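Local structure of protein STN1 (Saccharomyces cerevisiae, 3KEY) at residues R3-A6 against K7-L10; E32-S35 against V36-L40; S55-S58 against L59-A63. The protein regulates telomere length and protects telomere ends, restraining telomerase loading through its interaction with CDC13, and is represented here by its C-terminal pair of winged helix-turn-helix domains. One frame throughout, in Å; residues are numbered along the deposited sequence.

Contact 1 of 3, residues R3-A6 against K7-L10; sequences RTSA and KSNL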
ATOM      1  N   ARG A   3       5.812  11.600  -5.613  1.00 65.94           N
ATOM      2  CA  ARG A   3       6.572  10.656  -4.746  1.00 64.35           C
ATOM      3  C   ARG A   3       5.790   9.356  -4.525  1.00 62.77           C
ATOM      4  O   ARG A   3       6.366   8.267  -4.537  1.00 62.52           O
ATOM      5  CB  ARG A   3       6.874  11.316  -3.395  1.00 66.36           C
ATOM      6  CG  ARG A   3       6.519  12.802  -3.333  1.00 68.72           C
ATOM      7  CD  ARG A   3       5.017  13.005  -3.221  1.00 71.03           C
ATOM      8  NE  ARG A   3       4.515  12.528  -1.936  1.00 72.83           N
ATOM      9  CZ  ARG A   3       3.228  12.484  -1.602  1.00 74.12           C
ATOM     10  NH1 ARG A   3       2.299  12.889  -2.461  1.00 74.54           N
ATOM     11  NH2 ARG A   3       2.869  12.024  -0.411  1.00 73.66           N
ATOM     12  N   THR A   4       4.478   9.476  -4.338  1.00 60.09           N
ATOM     13  CA  THR A   4       3.622   8.316  -4.098  1.00 57.43           C
ATOM     14  C   THR A   4       2.313   8.404  -4.890  1.00 54.32           C
ATOM     15  O   THR A   4       1.742   9.485  -5.043  1.00 52.83           O
ATOM     16  CB  THR A   4       3.298   8.181  -2.583  1.00 58.50           C
ATOM     17  OG1 THR A   4       2.330   7.141  -2.375  1.00 61.24           O
ATOM     18  CG2 THR A   4       2.751   9.482  -2.046  1.00 59.18           C
ATOM     19  N   SER A   5       1.842   7.264  -5.390  1.00 51.50           N
ATOM     20  CA  SER A   5       0.600   7.219  -6.163  1.00 48.29           C
ATOM     21  C   SER A   5      -0.610   7.513  -5.275  1.00 46.33           C
ATOM     22  O   SER A   5      -0.516   7.446  -4.049  1.00 45.85           O
ATOM     23  CB  SER A   5       0.430   5.843  -6.816  1.00 47.91           C
ATOM     24  OG  SER A   5       0.254   4.823  -5.846  1.00 47.20           O
ATOM     25  N   ALA A   6      -1.740   7.844  -5.893  1.00 44.44           N
ATOM     26  CA  ALA A   6      -2.957   8.140  -5.140  1.00 44.01           C
ATOM     27  C   ALA A   6      -3.348   6.915  -4.310  1.00 42.97           C
ATOM     28  O   ALA A   6      -3.732   7.029  -3.143  1.00 40.08           O
ATOM     29  CB  ALA A   6      -4.086   8.520  -6.095  1.00 42.40           C
ATOM     30  N   LYS A   7      -3.238   5.744  -4.929  1.00 42.13           N
ATOM     31  CA  LYS A   7      -3.556   4.484  -4.273  1.00 42.93           C
ATOM     32  C   LYS A   7      -2.728   4.306  -2.993  1.00 42.17           C
ATOM     33  O   LYS A   7      -3.270   3.959  -1.945  1.00 40.81           O
ATOM     34  CB  LYS A   7      -3.288   3.321  -5.232  1.00 44.20           C
ATOM     35  CG  LYS A   7      -3.564   1.946  -4.652  1.00 46.59           C
ATOM     36  CD  LYS A   7      -2.997   0.861  -5.549  1.00 48.78           C
ATOM     37  CE  LYS A   7      -1.475   0.881  -5.523  1.00 53.37           C
ATOM     38  NZ  LYS A   7      -0.876  -0.068  -6.499  1.00 54.75           N
ATOM     39  N   SER A   8      -1.418   4.538  -3.077  1.00 41.62           N
ATOM     40  CA  SER A   8      -0.563   4.390  -1.902  1.00 42.38           C
ATOM     41  C   SER A   8      -0.814   5.482  -0.855  1.00 41.69           C
ATOM     42  O   SER A   8      -0.564   5.272   0.327  1.00 42.70           O
ATOM     43  CB  SER A   8       0.919   4.335  -2.307  1.00 43.66           C
ATOM     44  OG  SER A   8       1.269   3.037  -2.796  1.00 42.42           O
ATOM     45  N   ASN A   9      -1.309   6.643  -1.276  1.00 42.15           N
ATOM     46  CA  ASN A   9      -1.627   7.694  -0.307  1.00 41.62           C
ATOM     47  C   ASN A   9      -2.838   7.227   0.519  1.00 40.51           C
ATOM     48  O   ASN A   9      -2.889   7.425   1.736  1.00 39.93           O
ATOM     49  CB  ASN A   9      -1.956   9.020  -1.006  1.00 43.85           C
ATOM     50  CG  ASN A   9      -0.707   9.804  -1.396  1.00 48.44           C
ATOM     51  OD1 ASN A   9       0.268   9.864  -0.642  1.00 50.93           O
ATOM     52  ND2 ASN A   9      -0.741  10.425  -2.571  1.00 48.30           N
ATOM     53  N   LEU A  10      -3.812   6.609  -0.147  1.00 37.87           N
ATOM     54  CA  LEU A  10      -4.983   6.093   0.551  1.00 36.94           C
ATOM     55  C   LEU A  10      -4.518   4.933   1.423  1.00 35.73           C
ATOM     56  O   LEU A  10      -4.969   4.783   2.558  1.00 36.11           O
ATOM     57  CB  LEU A  10      -6.054   5.608  -0.434  1.00 36.39           C
ATOM     58  CG  LEU A  10      -7.256   4.915   0.227  1.00 36.43           C
ATOM     59  CD1 LEU A  10      -7.907   5.855   1.241  1.00 40.32           C
ATOM     60  CD2 LEU A  10      -8.255   4.484  -0.831  1.00 36.61           C
TER
HETATM   61  O   HOH W   1       1.591   2.495  -6.028  1.00 85.78           O
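Ser5 caps the first turn of helix 6-16: its OG accepts from Ser8 N at 3.2 Å, with an N-H...O angle of 162°. The hydroxyl lies between its own backbone N and carbonyl carbon (chi1 66°), a setting that turns it back over the helix start. A water 2.7 Å from Ser5 OG also reaches Ser8 OG at 3.3 Å, bridging the two hydroxyls. The main chain follows, with Asn9 N donating to Ser5 O at 3.0 Å and Leu10 N to Ala6 O at 3.0 Å. Further out, Thr4 CG2 sits over the centre of one face of the Arg3 guanidinium. The Asn9 amide is close by, its plane 27° from that of the guanidinium, and its OD1 lies 3.4 Å from Arg3 NH2, a setting doubtful because the oxygen crowds Thr4 CG2. With an alanine replacing Asn9 the amide is gone, and the guanidinium would probably be freer to turn. Thr4 OG1 meets Ser8 CB at 3.1 Å. Beyond the turn, Lys7 reaches helix 132-149 through a salt bridge from NZ to Asp137, Ala6 and Leu10 pack on Leu67 of helix 56-73, and Asn9 rests on Val36 of helix 31-47.

Contact 2 of 3, residues E32-S35 against V36-L40; sequences EVRS and VVTSL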
ATOM      1  N   GLU A  32      -8.494  13.655   5.000  1.00 45.72           N
ATOM      2  CA  GLU A  32      -7.377  13.167   4.201  1.00 45.78           C
ATOM      3  C   GLU A  32      -7.853  12.387   2.977  1.00 43.65           C
ATOM      4  O   GLU A  32      -7.264  12.495   1.898  1.00 43.10           O
ATOM      5  CB  GLU A  32      -6.460  12.280   5.050  1.00 49.72           C
ATOM      6  CG  GLU A  32      -5.321  13.028   5.728  1.00 56.96           C
ATOM      7  CD  GLU A  32      -4.367  12.095   6.461  1.00 61.26           C
ATOM      8  OE1 GLU A  32      -4.768  11.527   7.502  1.00 63.74           O
ATOM      9  OE2 GLU A  32      -3.219  11.920   5.991  1.00 62.94           O
ATOM     10  N   VAL A  33      -8.915  11.604   3.142  1.00 40.54           N
ATOM     11  CA  VAL A  33      -9.446  10.821   2.031  1.00 39.84           C
ATOM     12  C   VAL A  33     -10.065  11.734   0.969  1.00 40.11           C
ATOM     13  O   VAL A  33      -9.849  11.535  -0.226  1.00 38.07           O
ATOM     14  CB  VAL A  33     -10.504   9.790   2.514  1.00 38.21           C
ATOM     15  CG1 VAL A  33     -11.112   9.062   1.324  1.00 37.46           C
ATOM     16  CG2 VAL A  33      -9.849   8.784   3.457  1.00 38.17           C
ATOM     17  N   ARG A  34     -10.827  12.736   1.398  1.00 41.64           N
ATOM     18  CA  ARG A  34     -11.437  13.659   0.443  1.00 44.46           C
ATOM     19  C   ARG A  34     -10.376  14.357  -0.420  1.00 43.67           C
ATOM     20  O   ARG A  34     -10.588  14.567  -1.613  1.00 44.17           O
ATOM     21  CB  ARG A  34     -12.296  14.710   1.168  1.00 47.10           C
ATOM     22  CG  ARG A  34     -13.581  14.166   1.792  1.00 50.26           C
ATOM     23  CD  ARG A  34     -14.348  13.273   0.812  1.00 56.70           C
ATOM     24  NE  ARG A  34     -14.684  13.938  -0.449  1.00 60.67           N
ATOM     25  CZ  ARG A  34     -15.643  14.851  -0.589  1.00 63.52           C
ATOM     26  NH1 ARG A  34     -16.378  15.217   0.456  1.00 63.99           N
ATOM     27  NH2 ARG A  34     -15.870  15.400  -1.778  1.00 64.11           N
ATOM     28  N   SER A  35      -9.234  14.698   0.174  1.00 44.23           N
ATOM     29  CA  SER A  35      -8.153  15.363  -0.566  1.00 44.04           C
ATOM     30  C   SER A  35      -7.681  14.488  -1.719  1.00 42.36           C
ATOM     31  O   SER A  35      -7.565  14.948  -2.852  1.00 40.56           O
ATOM     32  CB  SER A  35      -6.966  15.650   0.353  1.00 44.31           C
ATOM     33  OG  SER A  35      -7.375  16.390   1.488  1.00 50.33           O
ATOM     34  N   VAL A  36      -7.402  13.225  -1.411  1.00 40.12           N
ATOM     35  CA  VAL A  36      -6.958  12.265  -2.413  1.00 39.44           C
ATOM     36  C   VAL A  36      -8.036  12.086  -3.487  1.00 38.63           C
ATOM     37  O   VAL A  36      -7.742  12.090  -4.685  1.00 38.03           O
ATOM     38  CB  VAL A  36      -6.661  10.874  -1.767  1.00 40.27           C
ATOM     39  CG1 VAL A  36      -6.310   9.860  -2.839  1.00 39.88           C
ATOM     40  CG2 VAL A  36      -5.518  10.996  -0.772  1.00 41.49           C
ATOM     41  N   VAL A  37      -9.284  11.932  -3.047  1.00 37.56           N
ATOM     42  CA  VAL A  37     -10.416  11.732  -3.956  1.00 37.52           C
ATOM     43  C   VAL A  37     -10.648  12.929  -4.884  1.00 37.35           C
ATOM     44  O   VAL A  37     -10.849  12.772  -6.089  1.00 36.45           O
ATOM     45  CB  VAL A  37     -11.714  11.439  -3.156  1.00 35.13           C
ATOM     46  CG1 VAL A  37     -12.915  11.455  -4.086  1.00 36.20           C
ATOM     47  CG2 VAL A  37     -11.603  10.073  -2.470  1.00 36.94           C
ATOM     48  N   THR A  38     -10.624  14.129  -4.319  1.00 38.86           N
ATOM     49  CA  THR A  38     -10.826  15.333  -5.115  1.00 39.64           C
ATOM     50  C   THR A  38      -9.743  15.445  -6.192  1.00 39.66           C
ATOM     51  O   THR A  38     -10.032  15.761  -7.350  1.00 39.58           O
ATOM     52  CB  THR A  38     -10.798  16.579  -4.218  1.00 40.21           C
ATOM     53  OG1 THR A  38     -11.850  16.473  -3.251  1.00 40.61           O
ATOM     54  CG2 THR A  38     -10.983  17.855  -5.053  1.00 41.16           C
ATOM     55  N   SER A  39      -8.501  15.171  -5.809  1.00 39.64           N
ATOM     56  CA  SER A  39      -7.389  15.236  -6.751  1.00 40.62           C
ATOM     57  C   SER A  39      -7.588  14.245  -7.907  1.00 41.00           C
ATOM     58  O   SER A  39      -7.417  14.599  -9.080  1.00 39.65           O
ATOM     59  CB  SER A  39      -6.068  14.945  -6.023  1.00 42.91           C
ATOM     60  OG  SER A  39      -4.978  14.922  -6.931  1.00 47.19           O
ATOM     61  N   LEU A  40      -7.965  13.011  -7.577  1.00 39.77           N
ATOM     62  CA  LEU A  40      -8.189  11.981  -8.593  1.00 39.01           C
ATOM     63  C   LEU A  40      -9.404  12.333  -9.455  1.00 37.89           C
ATOM     64  O   LEU A  40      -9.433  12.060 -10.658  1.00 36.56           O
ATOM     65  CB  LEU A  40      -8.431  10.616  -7.925  1.00 39.54           C
ATOM     66  CG  LEU A  40      -7.998   9.329  -8.642  1.00 43.06           C
ATOM     67  CD1 LEU A  40      -8.682   8.130  -7.981  1.00 42.46           C
ATOM     68  CD2 LEU A  40      -8.354   9.376 -10.105  1.00 42.24           C
TER
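Arg34 O is approached by both donor groups of Thr38: the backbone N at 2.7 Å, with an N-H...O angle of 165°, and OG1 at 2.8 Å. The hydroxyl is set beside its own backbone N (chi1 -60°), and this folds OG1 back along the helix to the carbonyl one turn earlier. Its single proton is contested, because the Glu60 carboxylate of helix 56-73 is also within reach. One residue round the helix the contact becomes apolar. Val37 N donates to Val33 O at 2.9 Å, nearly straight, while Val37 CG2 lies against Val33 CG1 at 4.0 Å, methyl against methyl. On the next flank the bond from Val36 N to Glu32 O is long and weak at 3.4 Å, with Val36 CG2 also beside that oxygen at 3.5 Å. Ser39 N continues the helical series on Ser35 O at 3.1 Å.

Several outer partners position these groups. Ser35 OG is held by Lys31 O of the preceding turn, Val33 packs on Ile13 of helix 6-16 and Leu27 of helix 24-28, and the guanidinium of Arg34 forms a salt bridge with Glu60. Helix 31-47 therefore has an apolar flank of valines and a polar one of Arg34 and Thr38. The Arg34 salt bridge would probably favour the ionised form of the buried Glu60, and Thr38 OG1 may add a second donor.

Contact 3 of 3, residues S55-S58 against L59-A63; sequences SFDS and LEKEA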
ATOM      1  N   SER A  55     -21.352  15.102 -13.138  1.00 52.17           N
ATOM      2  CA  SER A  55     -21.143  16.059 -12.059  1.00 50.23           C
ATOM      3  C   SER A  55     -19.825  15.731 -11.367  1.00 48.99           C
ATOM      4  O   SER A  55     -19.388  14.575 -11.364  1.00 47.81           O
ATOM      5  CB  SER A  55     -22.294  15.977 -11.053  1.00 50.87           C
ATOM      6  OG  SER A  55     -22.310  14.715 -10.411  1.00 51.96           O
ATOM      7  N   PHE A  56     -19.190  16.739 -10.783  1.00 46.68           N
ATOM      8  CA  PHE A  56     -17.918  16.517 -10.106  1.00 46.56           C
ATOM      9  C   PHE A  56     -18.103  15.542  -8.937  1.00 46.47           C
ATOM     10  O   PHE A  56     -17.250  14.691  -8.679  1.00 44.72           O
ATOM     11  CB  PHE A  56     -17.349  17.838  -9.587  1.00 44.31           C
ATOM     12  CG  PHE A  56     -15.882  17.779  -9.271  1.00 43.54           C
ATOM     13  CD1 PHE A  56     -14.939  17.778 -10.292  1.00 43.34           C
ATOM     14  CD2 PHE A  56     -15.443  17.723  -7.954  1.00 42.85           C
ATOM     15  CE1 PHE A  56     -13.576  17.725 -10.004  1.00 43.78           C
ATOM     16  CE2 PHE A  56     -14.083  17.670  -7.653  1.00 44.38           C
ATOM     17  CZ  PHE A  56     -13.148  17.672  -8.682  1.00 44.03           C
ATOM     18  N   ASP A  57     -19.225  15.679  -8.236  1.00 46.29           N
ATOM     19  CA  ASP A  57     -19.533  14.815  -7.104  1.00 46.76           C
ATOM     20  C   ASP A  57     -19.584  13.372  -7.588  1.00 45.70           C
ATOM     21  O   ASP A  57     -19.092  12.458  -6.927  1.00 44.93           O
ATOM     22  CB  ASP A  57     -20.874  15.231  -6.486  1.00 49.06           C
ATOM     23  CG  ASP A  57     -21.340  14.284  -5.390  1.00 52.58           C
ATOM     24  OD1 ASP A  57     -22.015  13.283  -5.720  1.00 54.81           O
ATOM     25  OD2 ASP A  57     -21.027  14.536  -4.203  1.00 52.05           O
ATOM     26  N   SER A  58     -20.170  13.177  -8.760  1.00 44.87           N
ATOM     27  CA  SER A  58     -20.269  11.852  -9.333  1.00 45.18           C
ATOM     28  C   SER A  58     -18.854  11.345  -9.645  1.00 44.74           C
ATOM     29  O   SER A  58     -18.532  10.175  -9.415  1.00 41.75           O
ATOM     30  CB  SER A  58     -21.112  11.910 -10.604  1.00 46.90           C
ATOM     31  OG  SER A  58     -21.757  10.673 -10.836  1.00 51.87           O
ATOM     32  N   LEU A  59     -18.010  12.236 -10.160  1.00 41.78           N
ATOM     33  CA  LEU A  59     -16.638  11.872 -10.491  1.00 40.96           C
ATOM     34  C   LEU A  59     -15.840  11.509  -9.240  1.00 39.19           C
ATOM     35  O   LEU A  59     -14.986  10.622  -9.289  1.00 38.22           O
ATOM     36  CB  LEU A  59     -15.951  13.019 -11.246  1.00 40.93           C
ATOM     37  CG  LEU A  59     -16.526  13.282 -12.645  1.00 42.32           C
ATOM     38  CD1 LEU A  59     -15.950  14.571 -13.234  1.00 43.27           C
ATOM     39  CD2 LEU A  59     -16.207  12.094 -13.537  1.00 43.09           C
ATOM     40  N   GLU A  60     -16.117  12.193  -8.128  1.00 38.22           N
ATOM     41  CA  GLU A  60     -15.433  11.927  -6.860  1.00 39.08           C
ATOM     42  C   GLU A  60     -15.811  10.550  -6.304  1.00 39.82           C
ATOM     43  O   GLU A  60     -14.955   9.801  -5.821  1.00 38.29           O
ATOM     44  CB  GLU A  60     -15.781  12.997  -5.817  1.00 41.14           C
ATOM     45  CG  GLU A  60     -15.199  14.380  -6.098  1.00 43.75           C
ATOM     46  CD  GLU A  60     -15.573  15.390  -5.030  1.00 46.08           C
ATOM     47  OE1 GLU A  60     -16.779  15.523  -4.742  1.00 49.23           O
ATOM     48  OE2 GLU A  60     -14.668  16.054  -4.477  1.00 48.06           O
ATOM     49  N   LYS A  61     -17.096  10.221  -6.363  1.00 39.81           N
ATOM     50  CA  LYS A  61     -17.549   8.930  -5.872  1.00 40.05           C
ATOM     51  C   LYS A  61     -16.964   7.814  -6.735  1.00 40.12           C
ATOM     52  O   LYS A  61     -16.650   6.737  -6.234  1.00 39.29           O
ATOM     53  CB  LYS A  61     -19.076   8.896  -5.839  1.00 41.52           C
ATOM     54  CG  LYS A  61     -19.616   9.775  -4.720  1.00 44.87           C
ATOM     55  CD  LYS A  61     -21.123   9.904  -4.718  1.00 49.04           C
ATOM     56  CE  LYS A  61     -21.568  10.745  -3.520  1.00 51.45           C
ATOM     57  NZ  LYS A  61     -23.048  10.921  -3.477  1.00 55.26           N
ATOM     58  N   GLU A  62     -16.786   8.085  -8.026  1.00 39.83           N
ATOM     59  CA  GLU A  62     -16.196   7.104  -8.932  1.00 40.46           C
ATOM     60  C   GLU A  62     -14.692   6.969  -8.639  1.00 40.43           C
ATOM     61  O   GLU A  62     -14.123   5.875  -8.736  1.00 38.14           O
ATOM     62  CB  GLU A  62     -16.418   7.533 -10.384  1.00 42.93           C
ATOM     63  CG  GLU A  62     -15.683   6.691 -11.408  1.00 49.20           C
ATOM     64  CD  GLU A  62     -16.032   7.072 -12.845  1.00 54.15           C
ATOM     65  OE1 GLU A  62     -15.336   6.593 -13.768  1.00 55.40           O
ATOM     66  OE2 GLU A  62     -17.004   7.837 -13.053  1.00 55.32           O
ATOM     67  N   ALA A  63     -14.056   8.080  -8.274  1.00 38.55           N
ATOM     68  CA  ALA A  63     -12.628   8.070  -7.962  1.00 39.30           C
ATOM     69  C   ALA A  63     -12.384   7.258  -6.695  1.00 39.41           C
ATOM     70  O   ALA A  63     -11.456   6.452  -6.630  1.00 37.50           O
ATOM     71  CB  ALA A  63     -12.110   9.503  -7.766  1.00 37.84           C
TER
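Ser55-Ser58 meet Leu59-Ala63 in a local contact at the start of helix 56-73, where Ser55 caps the first turn and Phe56 to Ala63 form the opening turns. Ser55 OG accepts from Ser58 N at 3.1 Å, with an N-H...O angle of 145°. The Ser55 carbonyl oxygen then takes Leu59 N at 3.0 Å, the first of a series of alpha-helical bonds that continues through Ala63 N on Leu59 O. Leu59 CG also lies 3.4 Å from Ser55 O.

In the chain order of the first winged helix-turn-helix domain, this helix follows helix 31-47 and leads into the two strands of the wing, a place in the order that corresponds to the recognition helix of DNA-binding relatives.

Two side-chain pairs span the turn. Phe56 has CG anti to the backbone N (chi1 -162°), which brings the ring along the helix to Glu60: CE2 is 3.6 Å from Glu60 OE2, the ring and carboxylate planes being 47° apart. Asp57 and Lys61 form a salt bridge, weak at 3.4 Å between OD1 and NZ, with Lys61 CE equally near that oxygen. Asp57 OD2 is 4.4 Å from Glu60 OE1, a like-charge proximity probably eased by the cationic partners of each acid, Lys61 for Asp57 and Arg34 of helix 31-47 for Glu60. Outside the turn, Leu59 packs on Phe45 and Ala63 on Leu40, both of helix 31-47, while Lys61 touches Tyr28 of helix 24-28.

How the contacts relate
All three contacts belong to the first winged helix-turn-helix domain, one on each of helices 6-16, 31-47 and 56-73. Their centres lie about 8, 16 and 23 Å from the centre of the chain, and each is partly buried, contact 3 having the most exposed residues. Contacts 1 and 3 are helix starts with serine N-caps; contact 2 is within a helix and sits between them, about 11 Å from either, centre to centre. Contact 1 meets it by packing alone, as Leu10 CD1 on Val33 CG2, whereas contact 3 adds charged and polar ties at Glu60 to packing such as Val37 CG1 on Glu60 O. Contacts 1 and 3 do not touch, their nearest atoms being about 7 Å apart.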